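Local coordinates for amidohydrolase (PDB 3OOQ), which probably hydrolyses amide bonds, perhaps those of cyclic substrates such as allantoin, at residues T113-V118 against S130-R135; C142-P147 against L344-R349. One frame throughout, in Å; residues are numbered along the deposited sequence.

Overall arrangement
The two contacts are neighbours in one curled sheet of the TIM-barrel-like amidohydrolase fold, their centres about 8 Å apart. Contact 1 pairs the arms of a beta hairpin, strands 112-117 and 125-133. Contact 2 begins on the next strand, 143-153, and packs it against the loop 344-349. Two probable backbone hydrogen bonds join them, Lys133 N to Cys142 O and Val131 O to Val144 N, each 2.8 Å. Asp358 also links them, taking salt bridges from both Lys133 and Arg349. Contact 1 adjoins His63, on strand 54-64, and His65 just after it, since Val118 O accepts from His65 ND1; in related metal-dependent amidohydrolases such a His-X-His motif typically binds metal.

Contact 1 (T113-V118 against S130-R135); sequences TSVMIV and SVIKFR
Val115 and Ile132 face each other as a hydrogen-bonded antiparallel pair, a textbook case of how a hairpin locks two strands together. Ile132 N donates to Val115 O at 2.9 Å in a nearly straight bond, 168° at the hydrogen, and Val115 N returns one to Ile132 O. Toward one end Ile117 and Ser130 exchange two bonds; at the other Phe134 N gives to Thr113 O at 3.1 Å.

The tightly packed face carries Val115, Ile117, Ser130 and Ile132. The Val115 and Ile132 side chains run alongside one another, with Val115 CG2 4.0 Å from Ile132 CD1. Val115 CG1, anti to the carbonyl carbon (chi1 -55°), instead meets Phe134 CZ at 3.7 Å, the two side chains crossing at about a right angle. An alanine in place of Phe134 would probably leave a gap beside both Val115 methyls. Phe134 itself is the centre of an inverse gamma turn, closed by a weak bond from Arg135 N to Lys133 O, and there the chain leaves the strand for partly exposed Arg135.

On the other face less surface meets between the two strands, and strand 143-153 covers it, Ala148 against Met116 and Val131, Val144 against Lys133. Met116, present as selenomethionine, touches Val131 CG2 through CG at 4.1 Å; beyond CG the chain turns off, bent at chi3. Ser114 OG rests 3.3 Å from Lys133 CG, while the extended lysine carries NZ off to salt bridges with Asp358, Asp360 and Asp381. Mostly apolar packing thus holds one face, whereas the other, a mixed one, sends a buried charge to acids that would probably stabilise it.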
loop_
_atom_site.group_PDB
_atom_site.type_symbol
_atom_site.label_atom_id
_atom_site.label_comp_id
_atom_site.label_asym_id
_atom_site.label_seq_id
_atom_site.Cartn_x
_atom_site.Cartn_y
_atom_site.Cartn_z
ATOM N N THR F 113 -2.724 32.451 34.326
ATOM C CA THR F 113 -1.372 32.347 34.866
ATOM C C THR F 113 -0.908 30.914 35.115
ATOM O O THR F 113 0.286 30.638 35.061
ATOM C CB THR F 113 -1.231 33.157 36.176
ATOM O OG1 THR F 113 -2.220 32.710 37.112
ATOM C CG2 THR F 113 -1.408 34.643 35.912
ATOM N N SER F 114 -1.841 30.012 35.398
ATOM C CA SER F 114 -1.519 28.605 35.707
ATOM C C SER F 114 -2.402 27.654 34.903
ATOM O O SER F 114 -3.573 27.940 34.673
ATOM C CB SER F 114 -1.721 28.310 37.208
ATOM O OG SER F 114 -0.823 29.058 38.020
ATOM N N VAL F 115 -1.843 26.519 34.499
ATOM C CA VAL F 115 -2.599 25.503 33.771
ATOM C C VAL F 115 -2.075 24.123 34.121
ATOM O O VAL F 115 -0.901 23.953 34.472
ATOM C CB VAL F 115 -2.496 25.676 32.201
ATOM C CG1 VAL F 115 -2.910 27.082 31.755
ATOM C CG2 VAL F 115 -1.067 25.420 31.727
HETATM N N MSE F 116 -2.940 23.130 34.026
HETATM C CA MSE F 116 -2.437 21.781 33.875
HETATM C C MSE F 116 -2.225 21.452 32.387
HETATM O O MSE F 116 -3.162 21.469 31.581
HETATM C CB MSE F 116 -3.297 20.720 34.544
HETATM C CG MSE F 116 -2.435 19.451 34.750
HETATM SE SE MSE F 116 -3.313 17.916 35.297
HETATM C CE MSE F 116 -4.719 17.808 33.921
ATOM N N ILE F 117 -0.969 21.191 32.039
ATOM C CA ILE F 117 -0.642 20.679 30.727
ATOM C C ILE F 117 -0.801 19.170 30.795
ATOM O O ILE F 117 -0.359 18.521 31.757
ATOM C CB ILE F 117 0.779 21.077 30.273
ATOM C CG1 ILE F 117 1.813 20.736 31.354
ATOM C CG2 ILE F 117 0.791 22.558 29.888
ATOM C CD1 ILE F 117 3.281 20.835 30.919
ATOM N N VAL F 118 -1.455 18.614 29.783
ATOM C CA VAL F 118 -1.845 17.209 29.790
ATOM C C VAL F 118 -1.790 16.668 28.336
ATOM O O VAL F 118 -2.016 17.428 27.386
ATOM C CB VAL F 118 -3.245 17.091 30.457
ATOM C CG1 VAL F 118 -4.339 17.783 29.628
ATOM C CG2 VAL F 118 -3.627 15.683 30.782
ATOM N N SER F 130 0.972 17.832 34.376
ATOM C CA SER F 130 1.713 18.622 35.347
ATOM C C SER F 130 1.047 19.975 35.429
ATOM O O SER F 130 0.557 20.473 34.426
ATOM C CB SER F 130 3.159 18.848 34.868
ATOM O OG SER F 130 3.931 17.663 34.926
ATOM N N VAL F 131 1.044 20.593 36.608
ATOM C CA VAL F 131 0.566 21.963 36.738
ATOM C C VAL F 131 1.760 22.889 36.655
ATOM O O VAL F 131 2.762 22.695 37.339
ATOM C CB VAL F 131 -0.174 22.220 38.074
ATOM C CG1 VAL F 131 -0.695 23.667 38.106
ATOM C CG2 VAL F 131 -1.302 21.213 38.273
ATOM N N ILE F 132 1.665 23.897 35.801
ATOM C CA ILE F 132 2.753 24.839 35.647
ATOM C C ILE F 132 2.223 26.262 35.706
ATOM O O ILE F 132 1.019 26.503 35.557
ATOM C CB ILE F 132 3.556 24.599 34.319
ATOM C CG1 ILE F 132 2.663 24.763 33.080
ATOM C CG2 ILE F 132 4.200 23.207 34.307
ATOM C CD1 ILE F 132 2.845 26.052 32.356
ATOM N N LYS F 133 3.137 27.198 35.926
ATOM C CA LYS F 133 2.825 28.622 35.847
ATOM C C LYS F 133 3.667 29.215 34.741
ATOM O O LYS F 133 4.757 28.723 34.485
ATOM C CB LYS F 133 3.206 29.322 37.140
ATOM C CG LYS F 133 2.423 28.910 38.344
ATOM C CD LYS F 133 2.666 29.936 39.441
ATOM C CE LYS F 133 2.157 29.437 40.756
ATOM N NZ LYS F 133 2.235 30.533 41.745
ATOM N N PHE F 134 3.173 30.281 34.109
ATOM C CA PHE F 134 3.879 30.925 32.999
ATOM C C PHE F 134 4.929 31.909 33.523
ATOM O O PHE F 134 4.895 33.086 33.176
ATOM C CB PHE F 134 2.890 31.667 32.080
ATOM C CG PHE F 134 1.796 30.802 31.503
ATOM C CD1 PHE F 134 2.076 29.535 30.978
ATOM C CD2 PHE F 134 0.490 31.286 31.422
ATOM C CE1 PHE F 134 1.059 28.735 30.435
ATOM C CE2 PHE F 134 -0.532 30.494 30.878
ATOM C CZ PHE F 134 -0.236 29.208 30.379
ATOM N N ARG F 135 5.855 31.422 34.353
ATOM C CA ARG F 135 6.804 32.283 35.050
ATOM C C ARG F 135 8.196 32.424 34.415
ATOM O O ARG F 135 8.923 33.352 34.760
ATOM C CB ARG F 135 6.936 31.907 36.548
ATOM C CG ARG F 135 7.001 30.413 36.840
ATOM C CD ARG F 135 7.551 30.107 38.244
ATOM N NE ARG F 135 6.555 29.922 39.304
ATOM C CZ ARG F 135 6.394 28.807 40.033
ATOM N NH1 ARG F 135 7.144 27.733 39.830
ATOM N NH2 ARG F 135 5.469 28.770 40.985
#

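Contact 2 (C142-P147 against L344-R349); sequences CIVKDP and LGLEDR
Arg349 NH2 is gripped by two partners, the carboxylate of Asp358 through a salt bridge and a water at 2.8 Å; that water donates in turn to Ile143 O, a longer bond at 3.3 Å. A second water repeats the relay: it accepts from Arg349 NH1 at 2.6 Å and donates to Val144 O at 2.8 Å. Both waters lie in the guanidinium plane at its edge, so the pair would tend to fix the rotation of the group.

One face of the same guanidinium receives a methyl. Val144 and Arg349 approach tip to tip, with Val144 CG1 3.7 Å from Arg349 NH1 and displaced toward the rim of the flat group. This methyl stands anti to the backbone N (chi1 -179°), where it also meets Leu346 CD1 at 3.9 Å, and is therefore wedged between an apolar side chain and a charged one.

Two consecutive residues can serve the loop because Val144 and Lys145 both face Val131 across the sheet in a classic beta bulge, and their side chains set out toward 344-349 together. Lys145, fully extended, brings NZ to Leu344 O at 3.3 Å, a long bond whose donor stands 36° out of the carbonyl plane. Leu344 follows helix 338-343, and Gly345, with positive phi, closes that helix in a Schellman motif; the helix end would probably welcome the ammonium charge. Further along the loop, Arg349 N donates to Leu346 O at 2.8 Å, folding the segment back while Leu346 also packs on Val131 of strand 125-133.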
loop_
_atom_site.group_PDB
_atom_site.type_symbol
_atom_site.label_atom_id
_atom_site.label_comp_id
_atom_site.label_asym_id
_atom_site.label_seq_id
_atom_site.Cartn_x
_atom_site.Cartn_y
_atom_site.Cartn_z
ATOM N N CYS F 142 8.909 26.604 36.084
ATOM C CA CYS F 142 7.471 26.771 35.874
ATOM C C CYS F 142 6.648 25.773 36.692
ATOM O O CYS F 142 5.462 26.007 36.947
ATOM C CB CYS F 142 7.110 26.618 34.397
ATOM S SG CYS F 142 7.714 27.963 33.350
ATOM N N ILE F 143 7.279 24.669 37.082
ATOM C CA ILE F 143 6.580 23.552 37.724
ATOM C C ILE F 143 5.950 23.943 39.062
ATOM O O ILE F 143 6.614 24.521 39.933
ATOM C CB ILE F 143 7.519 22.344 37.937
ATOM C CG1 ILE F 143 7.957 21.767 36.593
ATOM C CG2 ILE F 143 6.846 21.283 38.804
ATOM C CD1 ILE F 143 9.115 20.743 36.693
ATOM N N VAL F 144 4.668 23.633 39.207
ATOM C CA VAL F 144 3.971 23.737 40.490
ATOM C C VAL F 144 3.728 22.347 41.090
ATOM O O VAL F 144 3.910 22.135 42.292
ATOM C CB VAL F 144 2.629 24.499 40.346
ATOM C CG1 VAL F 144 1.922 24.631 41.683
ATOM C CG2 VAL F 144 2.861 25.866 39.750
ATOM N N LYS F 145 3.323 21.399 40.249
ATOM C CA LYS F 145 2.998 20.066 40.728
ATOM C C LYS F 145 3.208 19.093 39.595
ATOM O O LYS F 145 2.540 19.180 38.565
ATOM C CB LYS F 145 1.542 19.991 41.213
ATOM C CG LYS F 145 1.178 18.642 41.764
ATOM C CD LYS F 145 -0.242 18.607 42.280
ATOM C CE LYS F 145 -0.573 17.219 42.798
ATOM N NZ LYS F 145 -1.986 17.143 43.235
ATOM N N ASP F 146 4.142 18.177 39.793
ATOM C CA ASP F 146 4.476 17.200 38.770
ATOM C C ASP F 146 4.855 15.892 39.436
ATOM O O ASP F 146 5.746 15.885 40.294
ATOM C CB ASP F 146 5.656 17.700 37.948
ATOM C CG ASP F 146 6.164 16.663 36.982
ATOM O OD1 ASP F 146 5.410 16.259 36.077
ATOM O OD2 ASP F 146 7.325 16.252 37.128
ATOM N N PRO F 147 4.186 14.780 39.061
ATOM C CA PRO F 147 3.018 14.679 38.163
ATOM C C PRO F 147 1.744 15.130 38.878
ATOM O O PRO F 147 1.695 15.099 40.106
ATOM C CB PRO F 147 2.933 13.177 37.880
ATOM C CG PRO F 147 3.519 12.532 39.113
ATOM C CD PRO F 147 4.648 13.455 39.523
ATOM N N LEU F 344 -7.221 20.569 41.234
ATOM C CA LEU F 344 -5.799 20.281 41.094
ATOM C C LEU F 344 -5.056 19.998 42.405
ATOM O O LEU F 344 -3.865 19.688 42.381
ATOM C CB LEU F 344 -5.112 21.424 40.321
ATOM C CG LEU F 344 -5.611 21.693 38.890
ATOM C CD1 LEU F 344 -5.009 22.984 38.264
ATOM C CD2 LEU F 344 -5.336 20.498 38.002
ATOM N N GLY F 345 -5.753 20.096 43.542
ATOM C CA GLY F 345 -5.130 19.923 44.862
ATOM C C GLY F 345 -4.241 21.090 45.279
ATOM O O GLY F 345 -3.323 20.921 46.070
ATOM N N LEU F 346 -4.547 22.289 44.785
ATOM C CA LEU F 346 -3.668 23.443 44.923
ATOM C C LEU F 346 -4.370 24.731 45.401
ATOM O O LEU F 346 -3.820 25.833 45.259
ATOM C CB LEU F 346 -2.959 23.707 43.570
ATOM C CG LEU F 346 -1.919 22.665 43.136
ATOM C CD1 LEU F 346 -1.526 22.872 41.671
ATOM C CD2 LEU F 346 -0.685 22.671 44.051
ATOM N N GLU F 347 -5.569 24.601 45.967
ATOM C CA GLU F 347 -6.306 25.769 46.471
ATOM C C GLU F 347 -5.639 26.452 47.685
ATOM O O GLU F 347 -6.054 27.532 48.090
ATOM C CB GLU F 347 -7.776 25.423 46.780
ATOM C CG GLU F 347 -7.998 24.687 48.108
ATOM C CD GLU F 347 -7.796 23.173 48.002
ATOM O OE1 GLU F 347 -7.078 22.702 47.080
ATOM O OE2 GLU F 347 -8.368 22.452 48.853
ATOM N N ASP F 348 -4.614 25.820 48.257
ATOM C CA ASP F 348 -3.802 26.472 49.288
ATOM C C ASP F 348 -2.803 27.447 48.652
ATOM O O ASP F 348 -2.213 28.274 49.347
ATOM C CB ASP F 348 -3.056 25.434 50.145
ATOM C CG ASP F 348 -2.171 24.512 49.297
ATOM O OD1 ASP F 348 -1.031 24.226 49.690
ATOM O OD2 ASP F 348 -2.612 24.086 48.212
ATOM N N ARG F 349 -2.626 27.355 47.335
ATOM C CA ARG F 349 -1.582 28.115 46.645
ATOM C C ARG F 349 -2.075 29.150 45.633
ATOM O O ARG F 349 -1.560 30.276 45.587
ATOM C CB ARG F 349 -0.594 27.159 45.979
ATOM C CG ARG F 349 0.370 26.534 46.981
ATOM C CD ARG F 349 1.429 25.754 46.255
ATOM N NE ARG F 349 2.289 26.634 45.464
ATOM C CZ ARG F 349 3.371 26.224 44.812
ATOM N NH1 ARG F 349 3.733 24.943 44.865
ATOM N NH2 ARG F 349 4.095 27.094 44.114
HETATM O O HOH W 1 6.323 26.275 42.654
HETATM O O HOH W 2 5.680 23.811 43.659
#